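Local coordinates for protein pectinesterase (Aspergillus niger, PDB 5C1E) that hydrolyses the methyl esters of pectin, releasing methanol and leaving de-esterified galacturonate units in the chain, and is a secreted enzyme probably involved in plant tissue maceration, at residues Pro7-Val13 and Cys37-Ala41; Ser42-Gln48 and Val73-His78; Val229-Asn233 and Ile277-Val281; Gly147-Tyr151 and Ala167-Phe171. The contacts are given in a common frame with arbitrary orientation. Residue numbers count along the deposited sequence, not the author numbering.

Contact 1 of 4, residues Pro7-Val13 and Cys37-Ala41; sequences PSGCLTV and CIYVA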
loop_
_atom_site.group_PDB
_atom_site.type_symbol
_atom_site.label_atom_id
_atom_site.label_comp_id
_atom_site.label_asym_id
_atom_site.label_seq_id
_atom_site.Cartn_x
_atom_site.Cartn_y
_atom_site.Cartn_z
ATOM N N PRO A 7 -13.862 -4.994 18.910
ATOM C CA PRO A 7 -15.098 -5.497 18.346
ATOM C C PRO A 7 -15.406 -6.933 18.795
ATOM O O PRO A 7 -14.556 -7.628 19.378
ATOM C CB PRO A 7 -14.854 -5.425 16.841
ATOM C CG PRO A 7 -13.831 -4.356 16.669
ATOM C CD PRO A 7 -12.949 -4.477 17.883
ATOM N N SER A 8 -16.631 -7.350 18.506
ATOM C CA SER A 8 -17.147 -8.635 18.937
ATOM C C SER A 8 -16.179 -9.763 18.600
ATOM O O SER A 8 -15.796 -9.933 17.459
ATOM C CB SER A 8 -18.494 -8.927 18.260
ATOM O OG SER A 8 -19.077 -10.075 18.849
ATOM N N GLY A 9 -15.782 -10.512 19.616
ATOM C CA GLY A 9 -14.976 -11.709 19.435
ATOM C C GLY A 9 -13.489 -11.503 19.262
ATOM O O GLY A 9 -12.756 -12.485 19.193
ATOM N N CYS A 10 -13.015 -10.255 19.200
ATOM C CA CYS A 10 -11.602 -10.030 18.888
ATOM C C CYS A 10 -10.709 -10.241 20.097
ATOM O O CYS A 10 -11.111 -9.970 21.216
ATOM C CB CYS A 10 -11.346 -8.632 18.302
ATOM S SG CYS A 10 -12.250 -8.288 16.778
ATOM N N LEU A 11 -9.495 -10.715 19.841
ATOM C CA LEU A 11 -8.429 -10.757 20.841
ATOM C C LEU A 11 -7.962 -9.313 21.078
ATOM O O LEU A 11 -8.029 -8.488 20.166
ATOM C CB LEU A 11 -7.250 -11.590 20.344
ATOM C CG LEU A 11 -7.360 -13.118 20.255
ATOM C CD1 LEU A 11 -8.487 -13.564 19.354
ATOM C CD2 LEU A 11 -6.045 -13.704 19.770
ATOM N N THR A 12 -7.481 -9.010 22.282
ATOM C CA THR A 12 -7.074 -7.634 22.593
ATOM C C THR A 12 -5.585 -7.529 22.863
ATOM O O THR A 12 -5.046 -8.310 23.634
ATOM C CB THR A 12 -7.778 -7.078 23.817
ATOM O OG1 THR A 12 -7.551 -7.952 24.932
ATOM C CG2 THR A 12 -9.281 -6.931 23.561
ATOM N N VAL A 13 -4.959 -6.524 22.261
ATOM C CA VAL A 13 -3.558 -6.211 22.473
ATOM C C VAL A 13 -3.475 -4.811 23.048
ATOM O O VAL A 13 -4.163 -3.915 22.572
ATOM C CB VAL A 13 -2.766 -6.212 21.156
ATOM C CG1 VAL A 13 -1.338 -5.745 21.394
ATOM C CG2 VAL A 13 -2.769 -7.607 20.520
ATOM N N CYS A 37 -10.171 -12.180 14.697
ATOM C CA CYS A 37 -9.810 -10.784 14.682
ATOM C C CYS A 37 -9.064 -10.393 15.936
ATOM O O CYS A 37 -9.176 -11.033 16.993
ATOM C CB CYS A 37 -11.029 -9.890 14.449
ATOM S SG CYS A 37 -12.356 -10.058 15.642
ATOM N N ILE A 38 -8.261 -9.351 15.769
ATOM C CA ILE A 38 -7.419 -8.819 16.818
ATOM C C ILE A 38 -7.649 -7.304 16.825
ATOM O O ILE A 38 -7.668 -6.657 15.759
ATOM C CB ILE A 38 -5.920 -9.132 16.580
ATOM C CG1 ILE A 38 -5.671 -10.643 16.590
ATOM C CG2 ILE A 38 -5.055 -8.474 17.648
ATOM C CD1 ILE A 38 -4.276 -11.067 16.153
ATOM N N TYR A 39 -7.866 -6.776 18.027
ATOM C CA TYR A 39 -7.951 -5.341 18.276
ATOM C C TYR A 39 -6.684 -4.893 18.977
ATOM O O TYR A 39 -6.322 -5.441 20.026
ATOM C CB TYR A 39 -9.163 -5.017 19.149
ATOM C CG TYR A 39 -9.194 -3.604 19.717
ATOM C CD1 TYR A 39 -9.557 -2.510 18.931
ATOM C CD2 TYR A 39 -8.904 -3.365 21.056
ATOM C CE1 TYR A 39 -9.584 -1.218 19.458
ATOM C CE2 TYR A 39 -8.947 -2.077 21.586
ATOM C CZ TYR A 39 -9.296 -1.009 20.786
ATOM O OH TYR A 39 -9.323 0.283 21.318
ATOM N N VAL A 40 -6.032 -3.882 18.406
ATOM C CA VAL A 40 -4.810 -3.327 18.965
ATOM C C VAL A 40 -5.092 -1.939 19.516
ATOM O O VAL A 40 -5.564 -1.041 18.792
ATOM C CB VAL A 40 -3.678 -3.270 17.919
ATOM C CG1 VAL A 40 -2.337 -2.903 18.562
ATOM C CG2 VAL A 40 -3.552 -4.608 17.210
ATOM N N ALA A 41 -4.835 -1.780 20.812
ATOM C CA ALA A 41 -4.968 -0.505 21.457
ATOM C C ALA A 41 -3.751 0.352 21.166
ATOM O O ALA A 41 -2.707 -0.123 20.702
ATOM C CB ALA A 41 -5.152 -0.673 22.950
HETATM O O HOH W 1 -11.222 -13.695 16.938
#

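Contact 2 of 4, residues Ser42-Gln48 and Val73-His78; sequences SGTYEEQ and VVTITH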
loop_
_atom_site.group_PDB
_atom_site.type_symbol
_atom_site.label_atom_id
_atom_site.label_comp_id
_atom_site.label_asym_id
_atom_site.label_seq_id
_atom_site.Cartn_x
_atom_site.Cartn_y
_atom_site.Cartn_z
ATOM N N SER A 42 -3.910 1.632 21.469
ATOM C CA SER A 42 -2.908 2.650 21.227
ATOM C C SER A 42 -1.525 2.203 21.690
ATOM O O SER A 42 -1.361 1.558 22.733
ATOM C CB SER A 42 -3.302 3.963 21.931
ATOM O OG SER A 42 -3.578 3.759 23.310
ATOM N N GLY A 43 -0.533 2.576 20.897
ATOM C CA GLY A 43 0.841 2.309 21.228
ATOM C C GLY A 43 1.740 2.267 20.025
ATOM O O GLY A 43 1.273 2.209 18.867
ATOM N N THR A 44 3.031 2.283 20.309
ATOM C CA THR A 44 4.062 2.006 19.309
ATOM C C THR A 44 4.607 0.633 19.628
ATOM O O THR A 44 5.094 0.399 20.735
ATOM C CB THR A 44 5.175 3.064 19.336
ATOM O OG1 THR A 44 4.601 4.319 18.987
ATOM C CG2 THR A 44 6.282 2.725 18.358
ATOM N N TYR A 45 4.441 -0.277 18.674
ATOM C CA TYR A 45 4.812 -1.671 18.808
ATOM C C TYR A 45 6.071 -1.928 17.961
ATOM O O TYR A 45 6.032 -1.918 16.728
ATOM C CB TYR A 45 3.628 -2.551 18.395
ATOM C CG TYR A 45 2.416 -2.334 19.273
ATOM C CD1 TYR A 45 1.540 -1.275 19.043
ATOM C CD2 TYR A 45 2.162 -3.178 20.362
ATOM C CE1 TYR A 45 0.429 -1.081 19.863
ATOM C CE2 TYR A 45 1.068 -2.991 21.188
ATOM C CZ TYR A 45 0.211 -1.945 20.946
ATOM O OH TYR A 45 -0.856 -1.772 21.781
ATOM N N GLU A 46 7.193 -2.101 18.654
ATOM C CA GLU A 46 8.473 -2.333 18.043
ATOM C C GLU A 46 8.570 -3.828 17.754
ATOM O O GLU A 46 9.097 -4.600 18.553
ATOM C CB GLU A 46 9.588 -1.863 18.983
ATOM C CG GLU A 46 9.544 -0.349 19.222
ATOM C CD GLU A 46 10.760 0.208 19.958
ATOM O OE1 GLU A 46 11.503 -0.555 20.619
ATOM O OE2 GLU A 46 10.962 1.435 19.890
ATOM N N GLU A 47 8.010 -4.223 16.618
ATOM C CA GLU A 47 7.865 -5.627 16.253
ATOM C C GLU A 47 8.055 -5.812 14.757
ATOM O O GLU A 47 7.821 -4.890 13.979
ATOM C CB GLU A 47 6.464 -6.118 16.645
ATOM C CG GLU A 47 6.182 -6.055 18.135
ATOM C CD GLU A 47 4.841 -6.646 18.493
ATOM O OE1 GLU A 47 4.565 -7.802 18.099
ATOM O OE2 GLU A 47 4.056 -5.952 19.152
ATOM N N GLN A 48 8.510 -7.007 14.368
ATOM C CA GLN A 48 8.556 -7.431 12.971
ATOM C C GLN A 48 7.661 -8.664 12.846
ATOM O O GLN A 48 7.865 -9.658 13.544
ATOM C CB GLN A 48 9.989 -7.750 12.546
ATOM C CG GLN A 48 10.125 -7.979 11.056
ATOM C CD GLN A 48 11.556 -8.170 10.604
ATOM O OE1 GLN A 48 12.427 -8.587 11.375
ATOM N NE2 GLN A 48 11.810 -7.861 9.338
ATOM N N VAL A 73 -3.625 5.717 16.226
ATOM C CA VAL A 73 -2.779 5.779 17.416
ATOM C C VAL A 73 -1.994 4.480 17.614
ATOM O O VAL A 73 -1.333 4.306 18.643
ATOM C CB VAL A 73 -3.593 6.105 18.692
ATOM C CG1 VAL A 73 -3.977 7.579 18.706
ATOM C CG2 VAL A 73 -4.832 5.210 18.815
ATOM N N VAL A 74 -2.051 3.585 16.628
ATOM C CA VAL A 74 -1.305 2.329 16.652
ATOM C C VAL A 74 -0.249 2.378 15.565
ATOM O O VAL A 74 -0.570 2.555 14.389
ATOM C CB VAL A 74 -2.205 1.107 16.442
ATOM C CG1 VAL A 74 -1.374 -0.171 16.440
ATOM C CG2 VAL A 74 -3.250 1.044 17.537
ATOM N N THR A 75 1.011 2.262 15.970
ATOM C CA THR A 75 2.112 2.218 15.023
ATOM C C THR A 75 2.887 0.929 15.242
ATOM O O THR A 75 3.249 0.613 16.380
ATOM C CB THR A 75 3.022 3.451 15.186
ATOM O OG1 THR A 75 2.285 4.621 14.825
ATOM C CG2 THR A 75 4.231 3.361 14.264
ATOM N N ILE A 76 3.109 0.186 14.158
ATOM C CA ILE A 76 4.020 -0.951 14.138
ATOM C C ILE A 76 5.300 -0.506 13.448
ATOM O O ILE A 76 5.274 -0.067 12.284
ATOM C CB ILE A 76 3.430 -2.162 13.388
ATOM C CG1 ILE A 76 2.021 -2.451 13.903
ATOM C CG2 ILE A 76 4.334 -3.391 13.558
ATOM C CD1 ILE A 76 1.317 -3.577 13.209
ATOM N N THR A 77 6.425 -0.625 14.144
ATOM C CA THR A 77 7.668 -0.131 13.603
ATOM C C THR A 77 8.822 -1.103 13.808
ATOM O O THR A 77 8.915 -1.771 14.827
ATOM C CB THR A 77 8.048 1.246 14.199
ATOM O OG1 THR A 77 9.199 1.763 13.518
ATOM C CG2 THR A 77 8.322 1.153 15.671
ATOM N N HIS A 78 9.701 -1.128 12.809
ATOM C CA HIS A 78 10.937 -1.897 12.859
ATOM C C HIS A 78 11.876 -1.279 11.826
ATOM O O HIS A 78 11.429 -0.612 10.889
ATOM C CB HIS A 78 10.649 -3.379 12.586
ATOM C CG HIS A 78 11.855 -4.273 12.678
ATOM N ND1 HIS A 78 12.467 -4.810 11.566
ATOM C CD2 HIS A 78 12.524 -4.768 13.747
ATOM C CE1 HIS A 78 13.484 -5.565 11.944
ATOM N NE2 HIS A 78 13.538 -5.559 13.263
#

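Contact 3 of 4, residues Val229-Asn233 and Ile277-Val281; sequences VIYQN and ISAAV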
loop_
_atom_site.group_PDB
_atom_site.type_symbol
_atom_site.label_atom_id
_atom_site.label_comp_id
_atom_site.label_asym_id
_atom_site.label_seq_id
_atom_site.Cartn_x
_atom_site.Cartn_y
_atom_site.Cartn_z
ATOM N N VAL A 229 0.104 0.504 -15.194
ATOM C CA VAL A 229 -0.367 1.417 -14.156
ATOM C C VAL A 229 -1.259 2.487 -14.774
ATOM O O VAL A 229 -0.908 3.046 -15.818
ATOM C CB VAL A 229 0.814 2.120 -13.486
ATOM C CG1 VAL A 229 0.335 3.045 -12.377
ATOM C CG2 VAL A 229 1.826 1.098 -12.937
ATOM N N ILE A 230 -2.395 2.750 -14.123
ATOM C CA ILE A 230 -3.281 3.866 -14.489
ATOM C C ILE A 230 -3.524 4.780 -13.292
ATOM O O ILE A 230 -3.838 4.303 -12.191
ATOM C CB ILE A 230 -4.625 3.396 -15.119
ATOM C CG1 ILE A 230 -5.480 4.616 -15.496
ATOM C CG2 ILE A 230 -5.398 2.462 -14.209
ATOM C CD1 ILE A 230 -6.589 4.285 -16.466
ATOM N N TYR A 231 -3.357 6.089 -13.502
ATOM C CA TYR A 231 -3.782 7.092 -12.539
ATOM C C TYR A 231 -5.031 7.747 -13.120
ATOM O O TYR A 231 -4.985 8.318 -14.214
ATOM C CB TYR A 231 -2.717 8.168 -12.331
ATOM C CG TYR A 231 -1.498 7.782 -11.497
ATOM C CD1 TYR A 231 -0.493 6.982 -12.035
ATOM C CD2 TYR A 231 -1.295 8.311 -10.231
ATOM C CE1 TYR A 231 0.645 6.658 -11.297
ATOM C CE2 TYR A 231 -0.160 8.000 -9.485
ATOM C CZ TYR A 231 0.804 7.160 -10.017
ATOM O OH TYR A 231 1.952 6.845 -9.299
ATOM N N GLN A 232 -6.144 7.631 -12.407
ATOM C CA GLN A 232 -7.433 8.100 -12.912
ATOM C C GLN A 232 -8.214 8.868 -11.852
ATOM O O GLN A 232 -8.159 8.545 -10.650
ATOM C CB GLN A 232 -8.266 6.915 -13.431
ATOM C CG GLN A 232 -8.459 5.796 -12.438
ATOM C CD GLN A 232 -9.212 4.606 -13.020
ATOM O OE1 GLN A 232 -9.025 4.250 -14.170
ATOM N NE2 GLN A 232 -10.013 3.959 -12.207
ATOM N N ASN A 233 -8.959 9.879 -12.295
ATOM C CA ASN A 233 -9.819 10.638 -11.394
ATOM C C ASN A 233 -9.087 11.162 -10.152
ATOM O O ASN A 233 -9.689 11.274 -9.080
ATOM C CB ASN A 233 -11.005 9.776 -10.951
ATOM C CG ASN A 233 -11.781 9.194 -12.111
ATOM O OD1 ASN A 233 -12.136 9.904 -13.042
ATOM N ND2 ASN A 233 -12.072 7.890 -12.046
ATOM N N ILE A 277 -6.228 5.863 -23.465
ATOM C CA ILE A 277 -7.356 5.118 -22.939
ATOM C C ILE A 277 -8.558 6.069 -22.895
ATOM O O ILE A 277 -8.402 7.263 -22.643
ATOM C CB ILE A 277 -7.037 4.487 -21.557
ATOM C CG1 ILE A 277 -8.036 3.384 -21.209
ATOM C CG2 ILE A 277 -6.977 5.535 -20.456
ATOM C CD1 ILE A 277 -7.617 2.510 -20.046
ATOM N N SER A 278 -9.742 5.549 -23.194
ATOM C CA SER A 278 -10.919 6.400 -23.384
ATOM C C SER A 278 -11.855 6.405 -22.179
ATOM O O SER A 278 -12.855 7.120 -22.175
ATOM C CB SER A 278 -11.688 5.935 -24.627
ATOM O OG SER A 278 -12.149 4.606 -24.437
ATOM N N ALA A 279 -11.540 5.600 -21.171
ATOM C CA ALA A 279 -12.396 5.452 -20.016
ATOM C C ALA A 279 -11.564 4.980 -18.846
ATOM O O ALA A 279 -10.539 4.332 -19.038
ATOM C CB ALA A 279 -13.486 4.435 -20.302
ATOM N N ALA A 280 -12.016 5.307 -17.640
ATOM C CA ALA A 280 -11.422 4.772 -16.423
ATOM C C ALA A 280 -11.609 3.260 -16.349
ATOM O O ALA A 280 -12.571 2.729 -16.890
ATOM C CB ALA A 280 -12.046 5.438 -15.201
ATOM N N VAL A 281 -10.689 2.569 -15.676
ATOM C CA VAL A 281 -10.869 1.136 -15.418
ATOM C C VAL A 281 -11.676 0.928 -14.145
ATOM O O VAL A 281 -11.705 1.799 -13.284
ATOM C CB VAL A 281 -9.537 0.350 -15.352
ATOM C CG1 VAL A 281 -8.702 0.648 -16.578
ATOM C CG2 VAL A 281 -8.759 0.653 -14.081
#

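Contact 4 of 4, residues Gly147-Tyr151 and Ala167-Phe171; sequences GTQYY and ASVWF. With SO4 (sulfate ion), chain C.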
loop_
_atom_site.group_PDB
_atom_site.type_symbol
_atom_site.label_atom_id
_atom_site.label_comp_id
_atom_site.label_asym_id
_atom_site.label_seq_id
_atom_site.Cartn_x
_atom_site.Cartn_y
_atom_site.Cartn_z
ATOM N N GLY A 147 -0.878 -10.936 -5.804
ATOM C CA GLY A 147 -2.259 -11.108 -5.392
ATOM C C GLY A 147 -3.136 -9.880 -5.551
ATOM O O GLY A 147 -2.651 -8.781 -5.840
ATOM N N THR A 148 -4.435 -10.078 -5.359
ATOM C CA THR A 148 -5.412 -9.007 -5.488
ATOM C C THR A 148 -5.473 -8.244 -4.173
ATOM O O THR A 148 -5.545 -8.844 -3.098
ATOM C CB THR A 148 -6.788 -9.550 -5.874
ATOM O OG1 THR A 148 -7.158 -10.602 -4.984
ATOM C CG2 THR A 148 -6.744 -10.084 -7.296
ATOM N N GLN A 149 -5.378 -6.922 -4.262
ATOM C CA GLN A 149 -5.261 -6.082 -3.088
ATOM C C GLN A 149 -6.029 -4.798 -3.286
ATOM O O GLN A 149 -6.090 -4.260 -4.408
ATOM C CB GLN A 149 -3.797 -5.769 -2.787
ATOM C CG GLN A 149 -2.927 -7.001 -2.660
ATOM C CD GLN A 149 -1.486 -6.699 -2.285
ATOM O OE1 GLN A 149 -1.171 -5.680 -1.661
ATOM N NE2 GLN A 149 -0.608 -7.620 -2.622
ATOM N N TYR A 150 -6.583 -4.302 -2.182
ATOM C CA TYR A 150 -7.413 -3.115 -2.182
ATOM C C TYR A 150 -7.011 -2.214 -1.014
ATOM O O TYR A 150 -6.953 -2.668 0.129
ATOM C CB TYR A 150 -8.886 -3.539 -2.092
ATOM C CG TYR A 150 -9.878 -2.410 -1.984
ATOM C CD1 TYR A 150 -10.308 -1.726 -3.104
ATOM C CD2 TYR A 150 -10.404 -2.040 -0.752
ATOM C CE1 TYR A 150 -11.232 -0.694 -2.997
ATOM C CE2 TYR A 150 -11.328 -1.022 -0.637
ATOM C CZ TYR A 150 -11.732 -0.349 -1.753
ATOM O OH TYR A 150 -12.643 0.656 -1.619
ATOM N N TYR A 151 -6.697 -0.954 -1.326
ATOM C CA TYR A 151 -6.289 0.043 -0.331
ATOM C C TYR A 151 -7.254 1.210 -0.424
ATOM O O TYR A 151 -7.378 1.814 -1.480
ATOM C CB TYR A 151 -4.845 0.546 -0.577
ATOM C CG TYR A 151 -3.787 -0.523 -0.397
ATOM C CD1 TYR A 151 -3.610 -1.521 -1.347
ATOM C CD2 TYR A 151 -2.969 -0.538 0.728
ATOM C CE1 TYR A 151 -2.667 -2.514 -1.171
ATOM C CE2 TYR A 151 -2.010 -1.529 0.915
ATOM C CZ TYR A 151 -1.874 -2.527 -0.035
ATOM O OH TYR A 151 -0.931 -3.510 0.132
ATOM N N ALA A 167 1.402 -7.286 -7.705
ATOM C CA ALA A 167 0.020 -7.370 -7.263
ATOM C C ALA A 167 -0.883 -6.764 -8.310
ATOM O O ALA A 167 -0.453 -5.881 -9.069
ATOM C CB ALA A 167 -0.160 -6.632 -5.946
ATOM N N SER A 168 -2.136 -7.204 -8.339
ATOM C CA SER A 168 -3.150 -6.463 -9.053
ATOM C C SER A 168 -3.891 -5.664 -7.995
ATOM O O SER A 168 -4.581 -6.240 -7.136
ATOM C CB SER A 168 -4.088 -7.363 -9.835
ATOM O OG SER A 168 -4.759 -6.581 -10.789
ATOM N N VAL A 169 -3.717 -4.345 -8.043
ATOM C CA VAL A 169 -4.004 -3.514 -6.872
ATOM C C VAL A 169 -4.761 -2.254 -7.224
ATOM O O VAL A 169 -4.465 -1.586 -8.221
ATOM C CB VAL A 169 -2.701 -3.212 -6.077
ATOM C CG1 VAL A 169 -1.645 -2.609 -6.981
ATOM C CG2 VAL A 169 -2.970 -2.343 -4.853
ATOM N N TRP A 170 -5.757 -1.960 -6.390
ATOM C CA TRP A 170 -6.597 -0.774 -6.494
ATOM C C TRP A 170 -6.370 0.104 -5.273
ATOM O O TRP A 170 -6.547 -0.362 -4.143
ATOM C CB TRP A 170 -8.061 -1.177 -6.526
ATOM C CG TRP A 170 -9.014 -0.027 -6.697
ATOM C CD1 TRP A 170 -9.459 0.819 -5.725
ATOM C CD2 TRP A 170 -9.680 0.368 -7.904
ATOM N NE1 TRP A 170 -10.348 1.715 -6.244
ATOM C CE2 TRP A 170 -10.506 1.464 -7.582
ATOM C CE3 TRP A 170 -9.666 -0.100 -9.219
ATOM C CZ2 TRP A 170 -11.288 2.111 -8.530
ATOM C CZ3 TRP A 170 -10.452 0.534 -10.160
ATOM C CH2 TRP A 170 -11.252 1.630 -9.819
ATOM N N PHE A 171 -5.949 1.345 -5.512
ATOM C CA PHE A 171 -5.815 2.369 -4.472
ATOM C C PHE A 171 -6.931 3.370 -4.652
ATOM O O PHE A 171 -7.009 4.024 -5.679
ATOM C CB PHE A 171 -4.481 3.091 -4.570
ATOM C CG PHE A 171 -3.296 2.204 -4.345
ATOM C CD1 PHE A 171 -2.794 2.020 -3.075
ATOM C CD2 PHE A 171 -2.665 1.585 -5.409
ATOM C CE1 PHE A 171 -1.696 1.206 -2.854
ATOM C CE2 PHE A 171 -1.560 0.766 -5.200
ATOM C CZ PHE A 171 -1.082 0.575 -3.916
HETATM S S SO4 C . -13.571 2.628 -4.499
HETATM O O1 SO4 C . -14.517 3.679 -4.022
HETATM O O2 SO4 C . -12.181 3.086 -4.231
HETATM O O3 SO4 C . -13.811 1.318 -3.837
HETATM O O4 SO4 C . -13.790 2.428 -5.951
#

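Contact 1 of 4, residues Pro7-Val13 and Cys37-Ala41
Four backbone hydrogen bonds join the two segments. Leu-11 N gives to Cys-37 O (2.9 Å), and Tyr-39 N gives to Leu-11 O (2.7 Å). Val-13 N then gives to Tyr-39 O (2.8 Å), and Ala-41 N to Val-13 O (2.8 Å). This is the ladder of two parallel strands, with Leu-11 level with Ile-38 and Val-13 with Val-40. Thr-12 turns its backbone the other way, to Tyr-19, and its OG1 pairs with Thr-18 N. Ile-38 and Val-40 bond to strand 57-61 and the residue after it, so strand 36-40 is served on both edges.

Before the strand, Pro-7 to Cys-10 form a type II turn, closed by Cys-10 N to Pro-7 O (3.1 Å). A water bridges the segments here: it donates to Gly-9 O (3.0 Å) and accepts from Cys-37 N (2.9 Å). Beside it lies the disulfide, with Cys-10 SG 2.1 Å from Cys-37 SG. Leu-11, Val-13, Ile-38 and Val-40 share one face, and helix 22-29 packs on it in a beta-alpha-beta unit. Strand 11-13, outermost in its sheet of the parallel beta-helix, is thus tied to strand 36-40 both covalently and by the ladder.

Contact 2 of 4, residues Ser42-Gln48 and Val73-His78
Backbone hydrogen bonds dominate this parallel pair. Gly-43 N gives to Val-73 O (3.0 Å), Thr-75 N to Gly-43 O (2.9 Å), Tyr-45 N to Thr-75 O (2.7 Å) and Thr-77 N to Tyr-45 O (2.9 Å). A fifth bond, Glu-47 N to Thr-77 O (3.2 Å), is weak and bent. It comes where Glu-46 centres an inverse gamma turn. CA-H...O contacts lie between the bonds.

Apolar contact is modest. On the face of Tyr-45, Val-74 and Ile-76, Tyr-45 CE1 meets Val-74 CG1 at 4.0 Å, and Ile-22 of helix 22-29 packs on Tyr-45 and Ile-76. Gly-43 leaves room there: a CB would crowd Tyr-45 CE1, and at these backbone angles it would also jam against Ser-42 O, which alone requires glycine. The other face carries Thr-44, Thr-75, Thr-77 and Glu-46, with Thr-44 CG2 3.7 Å from Thr-77 CG2.

One aromatic contact closes the far end. Gln-48 CB sits over the face of the His-78 ring, 3.9 Å from its centroid, in a CH-pi contact.

The polar ends look elsewhere. Tyr-45 OH bonds to Ala-41 O, Glu-47 to the backbone N of Ile-22 and Gly-23, and Thr-77 OG1 to Glu-109. The chemistry implies two beta-helix strands held by main-chain bonds, with an apolar inner face and a polar outer one.

Contact 3 of 4, residues Val229-Asn233 and Ile277-Val281
Val-229 to Gln-232 is extended strand, whereas Ile-277 to Val-281 has no regular structure. The two backbones stay apart: the CA atoms of Gln-232 and Ala-280 are 6.3 Å from each other, and those of Ile-230 and Val-281 8.1 Å. Asn-233, just past the strand, has positive phi (52°), which breaks the extended run. The contact is therefore made by side chains reaching across to the loop.

Gln-232 makes the polar part. Its amide bonds twice to the backbone of one residue: Val-281 N gives to Gln-232 OE1 (2.8 Å), and Gln-232 NE2 gives to Val-281 O (2.9 Å). The amide thus pairs with both the NH and the CO of Val-281. NE2 has a further acceptor, OD1 of Asp-201.

The strand is part of the long parallel sheet of the beta-helix, between strands 198-201 and 255-259. The loop follows strand 255-259, the last of that sheet, and comes back over its outer side to lead into helix 283-287.

Apolar contacts accompany the amide bonds. Ile-230 CG2 touches Val-281 CG2 at 3.8 Å, and Ile-230 CD1 meets Ile-277 CD1 at 4.1 Å. Tyr-257 of the last strand also packs on Ile-230 and Ile-277. Ala-280 CB lies 3.4 Å from Gln-232 OE1.

Contact 4 of 4, residues Gly147-Tyr151 and Ala167-Phe171
Two successive coils of the parallel beta-helix stack here, strand 148-152 on strand 168-172. They run almost parallel, 11° apart, and are in exact register from Thr-148 with Ser-168 to Tyr-151 with Phe-171. Four bonds form the ladder: Ser-168 N to Gly-147 O (3.0 Å), Gln-149 N to Ser-168 O (3.1 Å), Trp-170 N to Gln-149 O (3.1 Å) and Tyr-151 N to Trp-170 O (2.9 Å).

Like residues sit above one another on successive coils, as is common in beta-helices. On the inner face, facing strand 142-146, the rings of Tyr-151 and Phe-171 are near parallel (25°) but slid apart, with centroids 4.9 Å from each other. Phe-130 of the preceding coil stacks on Tyr-151, which continues the aromatic column. Tyr-151 CD1 also touches Val-169 CG2 (3.7 Å). Tyr-151 OH gives its proton to Gln-149 OE1 (2.8 Å), and Gln-149 NE2 bonds to Ala-146 O.

The outer face holds Tyr-150 and Trp-170. Their rings barely overlap, and Tyr-150 CE1 lies 3.6 Å from Trp-170 CD1. Both bind one sulfate, probably from the crystallisation liquor: Tyr-150 OH donates to O3 (2.6 Å) and Trp-170 NE1 to O2 (3.0 Å). Lys-283 bonds to the same ion and makes a cation-pi contact with Trp-170.

Along the chain the order is contact 1, contact 2, contact 4, contact 3, each closing before the next opens. Contacts 1, 3 and 4 reach the same ten-stranded parallel sheet; contact 1 lies at its first edge, and contacts 1 and 3 are on opposite sides of the chain's centre, about 38 Å apart between centres. Contact 2 is in the eight-stranded sheet. It touches contact 1 where Tyr-45 packs on Val-13 and Val-40, since strand 43-46 directly follows strand 36-40. Contacts 3 and 4 also touch, through Trp-170 against Gln-232 and Val-281. Contacts 1, 2 and 4 join strands of stacked coils, whereas contact 3 fastens the segment after the last strand to the outside of the beta-helix.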